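Long-range contact in transcriptional regulator (Bacillus halodurans, PDB 1Z4E), which probably transfers acyl groups, as do other members of the GNAT acetyltransferase family: residues 4-18 with 56-69. Numbering follows the deposited sequence.
Sequences HVTIREATEGDLEQM and ELIVACNGEEIVGM
R8 lays one face of its guanidinium over V59 and C61, with V59 CG2 3.7 Å from NH1 and C61 SG 3.6 Å from NH2. The setting is the N-terminal edge of the GNAT fold, where strand 6-9 runs antiparallel to strand 56-62 and the chain then leads through 10-14 into helix 15-24. T6 pairs with C61 and R8 with V59 as hydrogen-bonded pairs. A10 N to L57 O, 2.8 Å, extends the ladder by one bond.

The R8 chain is extended from CG to NE and runs over V59 and C61 to D14. NH1 and NH2 grip the D14 carboxylate end-on, one nitrogen to each oxygen, both on the syn side. T11 N adds a bond to OD2 from the anti side. This salt bridge ties strand 6-9 to the segment leading into helix 15-24, and I66 CD1 packs 3.6 Å from D14 OD1.

On the same face, M18 SD rests 3.6 Å from V59 CG1, and M69 CE touches M18 CB. L78 of the second subunit also packs on M18, L57 and M69. On the other face, I7 CG2 meets I58 CG2 at 3.6 Å, and helix 102-116 covers both. E9 and E56 bring their carboxylates close, but R113 bridges to both and R117 also binds E56.

Q17 holds the type II' turn N62-E65 from its second half. Its NE2 donates to E64 O, inside the turn, and its OE1 accepts from I66 N, just after it, at 2.9 Å in a nearly straight bond, 175° at the hydrogen.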
ATOM      1  N   HIS A   4     -20.778 -13.554  16.610  1.00 31.12           N
ATOM      2  CA  HIS A   4     -19.569 -14.341  17.012  1.00 33.40           C
ATOM      3  C   HIS A   4     -18.887 -14.996  15.816  1.00 30.71           C
ATOM      4  O   HIS A   4     -19.464 -15.860  15.153  1.00 31.78           O
ATOM      5  CB  HIS A   4     -19.944 -15.426  18.028  1.00 47.94           C
ATOM      6  CG  HIS A   4     -18.807 -16.336  18.381  1.00 51.33           C
ATOM      7  ND1 HIS A   4     -18.301 -17.271  17.502  1.00 65.90           N
ATOM      8  CD2 HIS A   4     -18.053 -16.430  19.503  1.00 58.38           C
ATOM      9  CE1 HIS A   4     -17.285 -17.901  18.067  1.00 63.68           C
ATOM     10  NE2 HIS A   4     -17.114 -17.408  19.281  1.00 64.67           N
ATOM     11  N   VAL A   5     -17.649 -14.592  15.547  1.00 28.93           N
ATOM     12  CA  VAL A   5     -16.926 -15.157  14.419  1.00 26.05           C
ATOM     13  C   VAL A   5     -15.545 -15.683  14.762  1.00 24.91           C
ATOM     14  O   VAL A   5     -14.949 -15.319  15.775  1.00 24.42           O
ATOM     15  CB  VAL A   5     -16.759 -14.129  13.274  1.00 26.64           C
ATOM     16  CG1 VAL A   5     -18.113 -13.595  12.856  1.00 24.51           C
ATOM     17  CG2 VAL A   5     -15.832 -12.994  13.709  1.00 24.86           C
ATOM     18  N   THR A   6     -15.061 -16.556  13.888  1.00 20.60           N
ATOM     19  CA  THR A   6     -13.739 -17.148  13.988  1.00 22.99           C
ATOM     20  C   THR A   6     -12.943 -16.429  12.903  1.00 19.62           C
ATOM     21  O   THR A   6     -13.408 -16.314  11.766  1.00 22.77           O
ATOM     22  CB  THR A   6     -13.784 -18.656  13.666  1.00 30.36           C
ATOM     23  OG1 THR A   6     -14.413 -19.349  14.751  1.00 40.97           O
ATOM     24  CG2 THR A   6     -12.375 -19.210  13.454  1.00 38.54           C
ATOM     25  N   ILE A   7     -11.762 -15.933  13.245  1.00 13.64           N
ATOM     26  CA  ILE A   7     -10.940 -15.227  12.267  1.00 15.49           C
ATOM     27  C   ILE A   7      -9.640 -16.002  12.081  1.00 16.55           C
ATOM     28  O   ILE A   7      -9.008 -16.401  13.060  1.00 16.50           O
ATOM     29  CB  ILE A   7     -10.651 -13.787  12.744  1.00 19.57           C
ATOM     30  CG1 ILE A   7     -11.976 -13.025  12.876  1.00 19.34           C
ATOM     31  CG2 ILE A   7      -9.701 -13.077  11.775  1.00 18.50           C
ATOM     32  CD1 ILE A   7     -11.838 -11.647  13.492  1.00 26.45           C
ATOM     33  N   ARG A   8      -9.251 -16.213  10.825  1.00 15.26           N
ATOM     34  CA  ARG A   8      -8.044 -16.979  10.500  1.00 16.20           C
ATOM     35  C   ARG A   8      -7.581 -16.671   9.079  1.00 17.21           C
ATOM     36  O   ARG A   8      -8.291 -16.011   8.318  1.00 17.43           O
ATOM     37  CB  ARG A   8      -8.349 -18.475  10.569  1.00 12.84           C
ATOM     38  CG  ARG A   8      -9.473 -18.881   9.592  1.00 16.00           C
ATOM     39  CD  ARG A   8      -9.704 -20.390   9.561  1.00 14.83           C
ATOM     40  NE  ARG A   8     -10.879 -20.744   8.760  1.00 20.29           N
ATOM     41  CZ  ARG A   8     -10.942 -20.702   7.431  1.00 22.16           C
ATOM     42  NH1 ARG A   8      -9.893 -20.321   6.711  1.00 13.87           N
ATOM     43  NH2 ARG A   8     -12.066 -21.045   6.816  1.00 19.18           N
ATOM     44  N   GLU A   9      -6.394 -17.156   8.721  1.00 13.52           N
ATOM     45  CA  GLU A   9      -5.894 -16.955   7.365  1.00 13.00           C
ATOM     46  C   GLU A   9      -6.765 -17.821   6.451  1.00 13.56           C
ATOM     47  O   GLU A   9      -7.225 -18.886   6.851  1.00 10.75           O
ATOM     48  CB  GLU A   9      -4.427 -17.392   7.238  1.00 21.00           C
ATOM     49  CG  GLU A   9      -3.446 -16.558   8.047  1.00 26.23           C
ATOM     50  CD  GLU A   9      -2.001 -16.843   7.669  1.00 32.67           C
ATOM     51  OE1 GLU A   9      -1.598 -16.496   6.541  1.00 33.56           O
ATOM     52  OE2 GLU A   9      -1.268 -17.418   8.499  1.00 33.39           O
ATOM     53  N   ALA A  10      -7.001 -17.360   5.232  1.00 15.94           N
ATOM     54  CA  ALA A  10      -7.821 -18.110   4.288  1.00 14.25           C
ATOM     55  C   ALA A  10      -7.045 -19.287   3.697  1.00 17.83           C
ATOM     56  O   ALA A  10      -5.815 -19.303   3.719  1.00 17.86           O
ATOM     57  CB  ALA A  10      -8.291 -17.180   3.160  1.00 17.43           C
ATOM     58  N   THR A  11      -7.766 -20.283   3.190  1.00 15.30           N
ATOM     59  CA  THR A  11      -7.124 -21.424   2.531  1.00 14.97           C
ATOM     60  C   THR A  11      -7.830 -21.570   1.177  1.00 16.30           C
ATOM     61  O   THR A  11      -8.766 -20.824   0.885  1.00 11.99           O
ATOM     62  CB  THR A  11      -7.280 -22.742   3.335  1.00 24.40           C
ATOM     63  OG1 THR A  11      -8.649 -23.155   3.324  1.00 25.85           O
ATOM     64  CG2 THR A  11      -6.822 -22.548   4.780  1.00 22.00           C
ATOM     65  N   GLU A  12      -7.385 -22.516   0.355  1.00 17.17           N
ATOM     66  CA  GLU A  12      -7.988 -22.723  -0.955  1.00 16.81           C
ATOM     67  C   GLU A  12      -9.484 -23.006  -0.862  1.00 15.12           C
ATOM     68  O   GLU A  12     -10.255 -22.652  -1.762  1.00 16.31           O
ATOM     69  CB  GLU A  12      -7.287 -23.874  -1.684  1.00 14.45           C
ATOM     70  CG  GLU A  12      -5.845 -23.565  -2.093  1.00 17.50           C
ATOM     71  CD  GLU A  12      -4.857 -23.678  -0.943  1.00 19.28           C
ATOM     72  OE1 GLU A  12      -5.266 -24.056   0.182  1.00 16.20           O
ATOM     73  OE2 GLU A  12      -3.666 -23.396  -1.168  1.00 19.87           O
ATOM     74  N   GLY A  13      -9.891 -23.633   0.236  1.00 15.20           N
ATOM     75  CA  GLY A  13     -11.290 -23.952   0.435  1.00 14.82           C
ATOM     76  C   GLY A  13     -12.211 -22.747   0.581  1.00 16.93           C
ATOM     77  O   GLY A  13     -13.428 -22.878   0.440  1.00 13.06           O
ATOM     78  N   ASP A  14     -11.640 -21.575   0.858  1.00 16.31           N
ATOM     79  CA  ASP A  14     -12.432 -20.355   1.029  1.00 17.53           C
ATOM     80  C   ASP A  14     -12.493 -19.522  -0.244  1.00 16.91           C
ATOM     81  O   ASP A  14     -13.304 -18.593  -0.349  1.00 15.43           O
ATOM     82  CB  ASP A  14     -11.821 -19.463   2.120  1.00 12.04           C
ATOM     83  CG  ASP A  14     -11.581 -20.196   3.416  1.00 13.93           C
ATOM     84  OD1 ASP A  14     -12.490 -20.922   3.865  1.00 13.66           O
ATOM     85  OD2 ASP A  14     -10.487 -20.034   3.997  1.00 12.74           O
ATOM     86  N   LEU A  15     -11.633 -19.848  -1.202  1.00 18.22           N
ATOM     87  CA  LEU A  15     -11.538 -19.068  -2.432  1.00 18.74           C
ATOM     88  C   LEU A  15     -12.845 -18.824  -3.162  1.00 19.54           C
ATOM     89  O   LEU A  15     -13.114 -17.702  -3.581  1.00 19.55           O
ATOM     90  CB  LEU A  15     -10.530 -19.702  -3.394  1.00 18.65           C
ATOM     91  CG  LEU A  15     -10.132 -18.809  -4.577  1.00 17.34           C
ATOM     92  CD1 LEU A  15      -9.600 -17.466  -4.072  1.00 15.03           C
ATOM     93  CD2 LEU A  15      -9.070 -19.515  -5.411  1.00 15.61           C
ATOM     94  N   GLU A  16     -13.656 -19.864  -3.317  1.00 13.80           N
ATOM     95  CA  GLU A  16     -14.929 -19.720  -4.017  1.00 14.88           C
ATOM     96  C   GLU A  16     -15.816 -18.677  -3.335  1.00 15.19           C
ATOM     97  O   GLU A  16     -16.393 -17.799  -3.999  1.00 15.40           O
ATOM     98  CB  GLU A  16     -15.641 -21.080  -4.092  1.00 19.45           C
ATOM     99  CG  GLU A  16     -16.926 -21.100  -4.916  1.00 24.25           C
ATOM    100  CD  GLU A  16     -18.148 -20.701  -4.112  1.00 24.79           C
ATOM    101  OE1 GLU A  16     -18.246 -21.124  -2.944  1.00 25.49           O
ATOM    102  OE2 GLU A  16     -19.019 -19.984  -4.649  1.00 27.65           O
ATOM    103  N   GLN A  17     -15.922 -18.754  -2.011  1.00 18.67           N
ATOM    104  CA  GLN A  17     -16.743 -17.794  -1.285  1.00 19.67           C
ATOM    105  C   GLN A  17     -16.140 -16.394  -1.304  1.00 15.92           C
ATOM    106  O   GLN A  17     -16.872 -15.414  -1.387  1.00 13.49           O
ATOM    107  CB  GLN A  17     -16.961 -18.240   0.167  1.00 18.27           C
ATOM    108  CG  GLN A  17     -17.842 -19.467   0.305  1.00 21.55           C
ATOM    109  CD  GLN A  17     -18.066 -19.850   1.752  1.00 21.03           C
ATOM    110  OE1 GLN A  17     -18.710 -19.119   2.510  1.00 23.39           O
ATOM    111  NE2 GLN A  17     -17.530 -20.999   2.148  1.00 21.32           N
ATOM    112  N   MET A  18     -14.816 -16.289  -1.228  1.00 12.84           N
ATOM    113  CA  MET A  18     -14.186 -14.966  -1.251  1.00 14.12           C
ATOM    114  C   MET A  18     -14.443 -14.259  -2.586  1.00 14.64           C
ATOM    115  O   MET A  18     -14.798 -13.078  -2.606  1.00 13.73           O
ATOM    116  CB  MET A  18     -12.672 -15.067  -0.992  1.00  1.94           C
ATOM    117  CG  MET A  18     -12.292 -15.419   0.462  1.00  2.30           C
ATOM    118  SD  MET A  18     -10.506 -15.175   0.848  1.00 10.58           S
ATOM    119  CE  MET A  18      -9.780 -16.441  -0.140  1.00 18.80           C
ATOM    120  N   GLU A  56      -1.119 -11.516   3.350  1.00 17.36           N
ATOM    121  CA  GLU A  56      -2.118 -12.473   3.800  1.00 19.24           C
ATOM    122  C   GLU A  56      -3.569 -12.151   3.491  1.00 19.87           C
ATOM    123  O   GLU A  56      -3.976 -10.987   3.421  1.00 19.00           O
ATOM    124  CB  GLU A  56      -2.002 -12.659   5.314  1.00 18.91           C
ATOM    125  CG  GLU A  56      -0.577 -12.822   5.820  1.00 20.29           C
ATOM    126  CD  GLU A  56      -0.502 -12.903   7.325  1.00 24.25           C
ATOM    127  OE1 GLU A  56      -1.291 -12.205   7.997  1.00 23.76           O
ATOM    128  OE2 GLU A  56       0.354 -13.654   7.839  1.00 22.44           O
ATOM    129  N   LEU A  57      -4.349 -13.213   3.315  1.00 17.12           N
ATOM    130  CA  LEU A  57      -5.779 -13.095   3.089  1.00 18.71           C
ATOM    131  C   LEU A  57      -6.375 -13.605   4.392  1.00 15.71           C
ATOM    132  O   LEU A  57      -6.073 -14.720   4.836  1.00 17.39           O
ATOM    133  CB  LEU A  57      -6.218 -13.959   1.905  1.00 15.76           C
ATOM    134  CG  LEU A  57      -5.919 -13.327   0.546  1.00 21.81           C
ATOM    135  CD1 LEU A  57      -6.047 -14.363  -0.568  1.00 19.33           C
ATOM    136  CD2 LEU A  57      -6.880 -12.156   0.327  1.00 21.16           C
ATOM    137  N   ILE A  58      -7.201 -12.772   5.008  1.00 13.89           N
ATOM    138  CA  ILE A  58      -7.829 -13.094   6.283  1.00 13.34           C
ATOM    139  C   ILE A  58      -9.343 -13.172   6.126  1.00 14.11           C
ATOM    140  O   ILE A  58      -9.942 -12.309   5.485  1.00 16.25           O
ATOM    141  CB  ILE A  58      -7.525 -11.992   7.321  1.00 13.92           C
ATOM    142  CG1 ILE A  58      -6.015 -11.721   7.369  1.00 15.58           C
ATOM    143  CG2 ILE A  58      -8.085 -12.378   8.673  1.00 17.24           C
ATOM    144  CD1 ILE A  58      -5.166 -12.942   7.718  1.00 14.39           C
ATOM    145  N   VAL A  59      -9.956 -14.199   6.713  1.00 14.39           N
ATOM    146  CA  VAL A  59     -11.407 -14.347   6.640  1.00 15.12           C
ATOM    147  C   VAL A  59     -12.053 -14.460   8.020  1.00 15.91           C
ATOM    148  O   VAL A  59     -11.437 -14.961   8.975  1.00 14.66           O
ATOM    149  CB  VAL A  59     -11.832 -15.601   5.811  1.00  9.53           C
ATOM    150  CG1 VAL A  59     -11.466 -15.413   4.335  1.00 10.82           C
ATOM    151  CG2 VAL A  59     -11.180 -16.866   6.379  1.00 10.25           C
ATOM    152  N   ALA A  60     -13.284 -13.954   8.114  1.00 11.67           N
ATOM    153  CA  ALA A  60     -14.096 -14.020   9.325  1.00 12.57           C
ATOM    154  C   ALA A  60     -15.073 -15.143   8.989  1.00 12.98           C
ATOM    155  O   ALA A  60     -15.701 -15.128   7.925  1.00 16.72           O
ATOM    156  CB  ALA A  60     -14.849 -12.712   9.539  1.00 12.86           C
ATOM    157  N   CYS A  61     -15.207 -16.109   9.889  1.00 13.87           N
ATOM    158  CA  CYS A  61     -16.053 -17.263   9.631  1.00 12.80           C
ATOM    159  C   CYS A  61     -17.164 -17.530  10.637  1.00 14.32           C
ATOM    160  O   CYS A  61     -17.010 -17.286  11.834  1.00 13.36           O
ATOM    161  CB  CYS A  61     -15.175 -18.515   9.556  1.00 22.74           C
ATOM    162  SG  CYS A  61     -13.659 -18.309   8.597  1.00 22.07           S
ATOM    163  N   ASN A  62     -18.278 -18.039  10.120  1.00 17.67           N
ATOM    164  CA  ASN A  62     -19.438 -18.441  10.915  1.00 20.78           C
ATOM    165  C   ASN A  62     -19.497 -19.921  10.551  1.00 22.93           C
ATOM    166  O   ASN A  62     -20.319 -20.344   9.736  1.00 18.88           O
ATOM    167  CB  ASN A  62     -20.703 -17.719  10.434  1.00 14.97           C
ATOM    168  CG  ASN A  62     -21.955 -18.189  11.156  1.00 17.36           C
ATOM    169  OD1 ASN A  62     -21.988 -18.244  12.380  1.00 14.94           O
ATOM    170  ND2 ASN A  62     -22.995 -18.522  10.396  1.00 15.63           N
ATOM    171  N   GLY A  63     -18.604 -20.708  11.145  1.00 20.29           N
ATOM    172  CA  GLY A  63     -18.544 -22.115  10.801  1.00 23.36           C
ATOM    173  C   GLY A  63     -17.891 -22.119   9.429  1.00 24.17           C
ATOM    174  O   GLY A  63     -16.880 -21.444   9.230  1.00 21.75           O
ATOM    175  N   GLU A  64     -18.471 -22.834   8.470  1.00 24.70           N
ATOM    176  CA  GLU A  64     -17.903 -22.889   7.124  1.00 28.13           C
ATOM    177  C   GLU A  64     -18.305 -21.689   6.273  1.00 27.10           C
ATOM    178  O   GLU A  64     -17.765 -21.474   5.187  1.00 24.89           O
ATOM    179  CB  GLU A  64     -18.333 -24.178   6.424  1.00 36.29           C
ATOM    180  CG  GLU A  64     -17.747 -25.442   7.034  1.00 40.71           C
ATOM    181  CD  GLU A  64     -18.236 -26.699   6.339  1.00 49.43           C
ATOM    182  OE1 GLU A  64     -18.121 -26.779   5.098  1.00 47.19           O
ATOM    183  OE2 GLU A  64     -18.734 -27.610   7.036  1.00 51.31           O
ATOM    184  N   GLU A  65     -19.251 -20.902   6.771  1.00 20.28           N
ATOM    185  CA  GLU A  65     -19.721 -19.735   6.044  1.00 16.62           C
ATOM    186  C   GLU A  65     -18.769 -18.556   6.231  1.00 13.14           C
ATOM    187  O   GLU A  65     -18.529 -18.106   7.357  1.00 15.81           O
ATOM    188  CB  GLU A  65     -21.132 -19.363   6.536  1.00 19.76           C
ATOM    189  CG  GLU A  65     -21.731 -18.116   5.904  1.00 17.55           C
ATOM    190  CD  GLU A  65     -23.130 -17.822   6.430  1.00 22.16           C
ATOM    191  OE1 GLU A  65     -23.300 -17.690   7.663  1.00 18.89           O
ATOM    192  OE2 GLU A  65     -24.061 -17.723   5.606  1.00 21.55           O
ATOM    193  N   ILE A  66     -18.214 -18.061   5.130  1.00 15.38           N
ATOM    194  CA  ILE A  66     -17.313 -16.918   5.206  1.00 16.46           C
ATOM    195  C   ILE A  66     -18.192 -15.673   5.273  1.00 13.90           C
ATOM    196  O   ILE A  66     -19.015 -15.440   4.391  1.00 14.23           O
ATOM    197  CB  ILE A  66     -16.401 -16.826   3.957  1.00 14.02           C
ATOM    198  CG1 ILE A  66     -15.525 -18.082   3.844  1.00 16.96           C
ATOM    199  CG2 ILE A  66     -15.532 -15.576   4.045  1.00 13.44           C
ATOM    200  CD1 ILE A  66     -14.580 -18.291   5.026  1.00 19.41           C
ATOM    201  N   VAL A  67     -18.024 -14.870   6.316  1.00 11.06           N
ATOM    202  CA  VAL A  67     -18.844 -13.677   6.449  1.00 12.02           C
ATOM    203  C   VAL A  67     -18.069 -12.374   6.335  1.00 12.44           C
ATOM    204  O   VAL A  67     -18.648 -11.292   6.451  1.00 11.72           O
ATOM    205  CB  VAL A  67     -19.628 -13.703   7.776  1.00 17.81           C
ATOM    206  CG1 VAL A  67     -20.517 -14.930   7.797  1.00 15.58           C
ATOM    207  CG2 VAL A  67     -18.675 -13.723   8.966  1.00 17.17           C
ATOM    208  N   GLY A  68     -16.766 -12.479   6.095  1.00 14.52           N
ATOM    209  CA  GLY A  68     -15.948 -11.288   5.965  1.00 13.38           C
ATOM    210  C   GLY A  68     -14.554 -11.635   5.488  1.00 13.41           C
ATOM    211  O   GLY A  68     -14.086 -12.754   5.682  1.00 13.18           O
ATOM    212  N   MET A  69     -13.884 -10.675   4.861  1.00 13.63           N
ATOM    213  CA  MET A  69     -12.538 -10.907   4.354  1.00 14.51           C
ATOM    214  C   MET A  69     -11.773  -9.599   4.197  1.00 11.37           C
ATOM    215  O   MET A  69     -12.361  -8.518   4.158  1.00 14.81           O
ATOM    216  CB  MET A  69     -12.607 -11.601   2.975  1.00  6.09           C
ATOM    217  CG  MET A  69     -13.210 -10.718   1.865  1.00  6.03           C
ATOM    218  SD  MET A  69     -13.484 -11.519   0.224  1.00  6.45           S
ATOM    219  CE  MET A  69     -11.828 -11.500  -0.416  1.00 10.89           C
TER
HETATM  220  O   HOH W   1     -20.301 -18.512  14.454  1.00 31.33           O
HETATM  221  O   HOH W   2     -16.699 -20.255  13.340  1.00 29.81           O
HETATM  222  O   HOH W   3      -2.705 -15.623   4.159  1.00 25.61           O
HETATM  223  O   HOH W   4     -19.962 -16.626   2.149  1.00 22.10           O